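Local coordinates for laccase (Botrytis aclada, PDB 4X4K), which oxidises phenolic substrates such as hydroquinones with molecular oxygen, reducing it to water, and probably serves in lignin degradation and detoxification of lignin-derived products, at the copper (II) ion site. Residues are numbered along the deposited sequence; one frame, centred on the assembly and turned at random.

The copper (II) ion site. Residues 124-126, 137, 170, 466, 468, 500, 523, 525-527, 580. With CU (copper (II) ion), chain B; CU (copper (II) ion), chain C.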
ATOM      1  N   HIS A 124       3.224  -7.828   5.408  1.00 29.14           N
ATOM      2  CA  HIS A 124       4.021  -6.629   5.281  1.00 29.57           C
ATOM      3  C   HIS A 124       3.392  -5.411   5.976  1.00 29.13           C
ATOM      4  O   HIS A 124       2.189  -5.192   5.944  1.00 28.09           O
ATOM      5  CB  HIS A 124       4.297  -6.352   3.808  1.00 30.09           C
ATOM      6  CG  HIS A 124       4.934  -5.031   3.551  1.00 29.83           C
ATOM      7  ND1 HIS A 124       6.209  -4.731   3.977  1.00 30.75           N
ATOM      8  CD2 HIS A 124       4.483  -3.929   2.903  1.00 29.64           C
ATOM      9  CE1 HIS A 124       6.527  -3.507   3.594  1.00 30.25           C
ATOM     10  NE2 HIS A 124       5.494  -2.996   2.945  1.00 31.96           N
ATOM     11  N   TRP A 125       4.253  -4.623   6.607  1.00 29.12           N
ATOM     12  CA  TRP A 125       3.865  -3.438   7.364  1.00 27.66           C
ATOM     13  C   TRP A 125       4.236  -2.262   6.475  1.00 29.30           C
ATOM     14  O   TRP A 125       5.390  -1.849   6.405  1.00 32.24           O
ATOM     15  CB  TRP A 125       4.584  -3.483   8.711  1.00 24.46           C
ATOM     16  CG  TRP A 125       4.632  -4.953   9.140  1.00 25.12           C
ATOM     17  CD1 TRP A 125       5.656  -5.836   8.949  1.00 25.40           C
ATOM     18  CD2 TRP A 125       3.576  -5.704   9.735  1.00 25.11           C
ATOM     19  NE1 TRP A 125       5.312  -7.079   9.409  1.00 25.45           N
ATOM     20  CE2 TRP A 125       4.039  -7.028   9.899  1.00 26.26           C
ATOM     21  CE3 TRP A 125       2.307  -5.373  10.207  1.00 25.09           C
ATOM     22  CZ2 TRP A 125       3.260  -8.033  10.484  1.00 26.45           C
ATOM     23  CZ3 TRP A 125       1.532  -6.375  10.766  1.00 26.01           C
ATOM     24  CH2 TRP A 125       2.012  -7.687  10.907  1.00 24.79           C
ATOM     25  N   HIS A 126       3.245  -1.757   5.762  1.00 30.93           N
ATOM     26  CA  HIS A 126       3.485  -0.895   4.619  1.00 30.81           C
ATOM     27  C   HIS A 126       4.054   0.434   5.035  1.00 31.30           C
ATOM     28  O   HIS A 126       3.483   1.135   5.853  1.00 30.16           O
ATOM     29  CB  HIS A 126       2.206  -0.680   3.799  1.00 29.83           C
ATOM     30  CG  HIS A 126       2.394   0.216   2.622  1.00 31.18           C
ATOM     31  ND1 HIS A 126       2.249  -0.224   1.323  1.00 34.57           N
ATOM     32  CD2 HIS A 126       2.762   1.518   2.538  1.00 31.93           C
ATOM     33  CE1 HIS A 126       2.493   0.775   0.492  1.00 33.07           C
ATOM     34  NE2 HIS A 126       2.809   1.842   1.207  1.00 32.55           N
ATOM     35  N   ASP A 137      10.116  -7.441   7.247  1.00 26.86           N
ATOM     36  CA  ASP A 137       9.418  -6.601   6.254  1.00 27.31           C
ATOM     37  C   ASP A 137       8.241  -7.312   5.622  1.00 28.29           C
ATOM     38  O   ASP A 137       7.388  -6.679   5.000  1.00 28.62           O
ATOM     39  CB  ASP A 137      10.393  -6.149   5.158  1.00 29.06           C
ATOM     40  CG  ASP A 137       9.845  -4.992   4.321  1.00 29.18           C
ATOM     41  OD1 ASP A 137       9.286  -4.057   4.907  1.00 29.15           O
ATOM     42  OD2 ASP A 137       9.972  -5.019   3.075  1.00 28.38           O
ATOM     43  N   HIS A 170       1.659  -9.874   1.648  1.00 29.22           N
ATOM     44  CA  HIS A 170       2.444  -9.595   0.478  1.00 29.38           C
ATOM     45  C   HIS A 170       2.602 -10.874  -0.300  1.00 29.71           C
ATOM     46  O   HIS A 170       3.371 -10.948  -1.247  1.00 32.54           O
ATOM     47  CB  HIS A 170       3.804  -8.991   0.830  1.00 31.10           C
ATOM     48  CG  HIS A 170       4.200  -7.858  -0.064  1.00 31.51           C
ATOM     49  ND1 HIS A 170       4.308  -7.995  -1.429  1.00 34.28           N
ATOM     50  CD2 HIS A 170       4.470  -6.560   0.206  1.00 31.26           C
ATOM     51  CE1 HIS A 170       4.630  -6.827  -1.963  1.00 35.71           C
ATOM     52  NE2 HIS A 170       4.731  -5.938  -0.990  1.00 31.42           N
ATOM     53  N   HIS A 466       5.669   1.664  -5.218  1.00 28.60           N
ATOM     54  CA  HIS A 466       5.946   1.563  -3.800  1.00 27.78           C
ATOM     55  C   HIS A 466       7.364   1.078  -3.517  1.00 26.13           C
ATOM     56  O   HIS A 466       7.749   0.022  -3.983  1.00 26.27           O
ATOM     57  CB  HIS A 466       4.933   0.633  -3.132  1.00 27.55           C
ATOM     58  CG  HIS A 466       5.209   0.422  -1.679  1.00 29.74           C
ATOM     59  ND1 HIS A 466       5.570   1.460  -0.842  1.00 29.15           N
ATOM     60  CD2 HIS A 466       5.228  -0.701  -0.920  1.00 29.45           C
ATOM     61  CE1 HIS A 466       5.783   0.987   0.371  1.00 28.55           C
ATOM     62  NE2 HIS A 466       5.576  -0.317   0.353  1.00 29.86           N
ATOM     63  N   HIS A 468       9.992  -0.221  -0.604  1.00 29.13           N
ATOM     64  CA  HIS A 468      10.190  -0.760   0.756  1.00 29.07           C
ATOM     65  C   HIS A 468      11.468  -0.224   1.386  1.00 28.94           C
ATOM     66  O   HIS A 468      12.416   0.154   0.674  1.00 29.00           O
ATOM     67  CB  HIS A 468      10.262  -2.282   0.720  1.00 27.85           C
ATOM     68  CG  HIS A 468       8.959  -2.945   0.409  1.00 26.22           C
ATOM     69  ND1 HIS A 468       8.444  -3.962   1.177  1.00 28.66           N
ATOM     70  CD2 HIS A 468       8.086  -2.773  -0.604  1.00 26.83           C
ATOM     71  CE1 HIS A 468       7.289  -4.366   0.679  1.00 27.62           C
ATOM     72  NE2 HIS A 468       7.058  -3.674  -0.416  1.00 28.32           N
ATOM     73  N   ASP A 500       6.055   7.161   0.375  1.00 26.41           N
ATOM     74  CA  ASP A 500       6.527   5.811   0.011  1.00 28.33           C
ATOM     75  C   ASP A 500       5.760   5.129  -1.131  1.00 27.41           C
ATOM     76  O   ASP A 500       6.142   4.047  -1.600  1.00 28.81           O
ATOM     77  CB  ASP A 500       6.638   4.913   1.267  1.00 27.89           C
ATOM     78  CG  ASP A 500       5.290   4.606   1.892  1.00 27.51           C
ATOM     79  OD1 ASP A 500       4.410   4.043   1.200  1.00 27.63           O
ATOM     80  OD2 ASP A 500       5.121   4.924   3.089  1.00 28.38           O
ATOM     81  N   LEU A 523      12.200  -4.403  -1.869  1.00 29.19           N
ATOM     82  CA  LEU A 523      11.351  -4.508  -3.038  1.00 27.84           C
ATOM     83  C   LEU A 523      10.847  -3.123  -3.408  1.00 30.53           C
ATOM     84  O   LEU A 523      10.604  -2.297  -2.524  1.00 33.43           O
ATOM     85  CB  LEU A 523      10.163  -5.420  -2.741  1.00 26.75           C
ATOM     86  CG  LEU A 523       9.187  -5.749  -3.886  1.00 25.49           C
ATOM     87  CD1 LEU A 523       9.873  -6.636  -4.906  1.00 27.64           C
ATOM     88  CD2 LEU A 523       7.966  -6.457  -3.335  1.00 24.83           C
ATOM     89  N   HIS A 525       7.884  -1.880  -6.302  1.00 29.89           N
ATOM     90  CA  HIS A 525       6.931  -2.518  -7.175  1.00 30.61           C
ATOM     91  C   HIS A 525       5.735  -1.643  -7.440  1.00 29.72           C
ATOM     92  O   HIS A 525       5.453  -0.683  -6.691  1.00 28.36           O
ATOM     93  CB  HIS A 525       6.494  -3.867  -6.587  1.00 30.25           C
ATOM     94  CG  HIS A 525       5.786  -3.751  -5.271  1.00 30.95           C
ATOM     95  ND1 HIS A 525       4.411  -3.731  -5.166  1.00 30.40           N
ATOM     96  CD2 HIS A 525       6.261  -3.600  -4.012  1.00 30.20           C
ATOM     97  CE1 HIS A 525       4.071  -3.591  -3.896  1.00 30.77           C
ATOM     98  NE2 HIS A 525       5.175  -3.503  -3.174  1.00 30.41           N
ATOM     99  N   CYS A 526       5.027  -1.963  -8.517  1.00 29.56           N
ATOM    100  CA  CYS A 526       3.730  -1.366  -8.708  1.00 30.27           C
ATOM    101  C   CYS A 526       2.831  -1.977  -7.638  1.00 30.87           C
ATOM    102  O   CYS A 526       2.894  -3.203  -7.399  1.00 30.22           O
ATOM    103  CB  CYS A 526       3.178  -1.658 -10.084  1.00 31.04           C
ATOM    104  SG  CYS A 526       1.564  -0.884 -10.313  1.00 32.58           S
ATOM    105  N   HIS A 527       2.033  -1.127  -6.984  1.00 28.44           N
ATOM    106  CA  HIS A 527       1.107  -1.588  -5.964  1.00 31.54           C
ATOM    107  C   HIS A 527      -0.255  -2.040  -6.498  1.00 35.53           C
ATOM    108  O   HIS A 527      -1.130  -2.445  -5.717  1.00 36.52           O
ATOM    109  CB  HIS A 527       0.945  -0.559  -4.845  1.00 31.57           C
ATOM    110  CG  HIS A 527       0.846  -1.176  -3.481  1.00 32.20           C
ATOM    111  ND1 HIS A 527      -0.138  -2.086  -3.142  1.00 30.71           N
ATOM    112  CD2 HIS A 527       1.603  -1.005  -2.366  1.00 32.99           C
ATOM    113  CE1 HIS A 527       0.025  -2.454  -1.882  1.00 33.07           C
ATOM    114  NE2 HIS A 527       1.068  -1.805  -1.384  1.00 33.17           N
ATOM    115  N   ILE A 580       5.159 -12.086  -5.244  1.00 37.79           N
ATOM    116  CA  ILE A 580       4.829 -10.950  -4.386  1.00 39.34           C
ATOM    117  C   ILE A 580       3.438 -10.410  -4.668  1.00 43.81           C
ATOM    118  O   ILE A 580       2.642 -11.034  -5.391  1.00 46.35           O
ATOM    119  CB  ILE A 580       5.839  -9.808  -4.495  1.00 39.67           C
ATOM    120  CG1 ILE A 580       6.032  -9.407  -5.957  1.00 37.63           C
ATOM    121  CG2 ILE A 580       7.148 -10.213  -3.858  1.00 39.58           C
ATOM    122  CD1 ILE A 580       6.058  -7.929  -6.183  1.00 36.23           C
ATOM    123  OXT ILE A 580       3.100  -9.330  -4.176  1.00 44.84           O
TER
HETATM  124 CU    CU B 602       5.382  -4.019  -1.345  0.80 34.15          CU
HETATM  125 CU    CU C 604       5.582  -1.582   1.593  0.70 35.57          CU
HETATM  126  O   HOH W   1       3.650  -3.265  -0.605  1.00 26.70           O
HETATM  127  O   HOH W   2       7.191  -0.177   2.960  1.00 35.05           O
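Two coppers of the trinuclear cluster of this multicopper oxidase, one type 3 (chain B) and the type 2 ion (chain C), lie 3.8 Å apart, CU to CU, among HXH motifs; both are partly occupied. The type 3 ion is held nearly tetrahedrally by NE2 of His170, His468 and His525 and by water 1, whose O is 2.0 Å from CU. The type 2 ion sits between two imidazoles placed almost tip to tip: NE2 of His124 and NE2 of His466 subtend 177° at the metal, and water 2 comes in at right angles to that line, its O a longer 2.5 Å from CU. Both histidines carry CG anti to the backbone N.

Hydrogen bonds from ND1 help fix the rotation of His124, His466, His468 and His525. Asp137 serves both coppers: its backbone O takes ND1 of His124 in both the ring and carbonyl planes, while its carboxylate OD2 offers the syn lone pair to His468 ND1 at 2.7 Å, a nearly straight bond (164° at H) that may make this imidazole a stronger donor. Asp500 ties the type 2 ligand His466, whose ND1 meets its O from above the carbonyl plane, to His126, a ligand of the other type 3 copper in this family, whose NE2 reaches OD1 along a more bent path. His525, with CG wedged over the main chain, flanked by both N and C (chi1 63°), turns ND1 to the backbone O of Cys526, 2.8 Å away. The His-Cys-His segment carries electrons from the type 1 copper ligand Cys526 to the type 3 pair, and this hydrogen bond probably adds a second link beside the backbone. His468 shows one face to the type 2 ion and the other to CB of Leu523. At this cluster, electrons from the type 1 site reduce dioxygen to water.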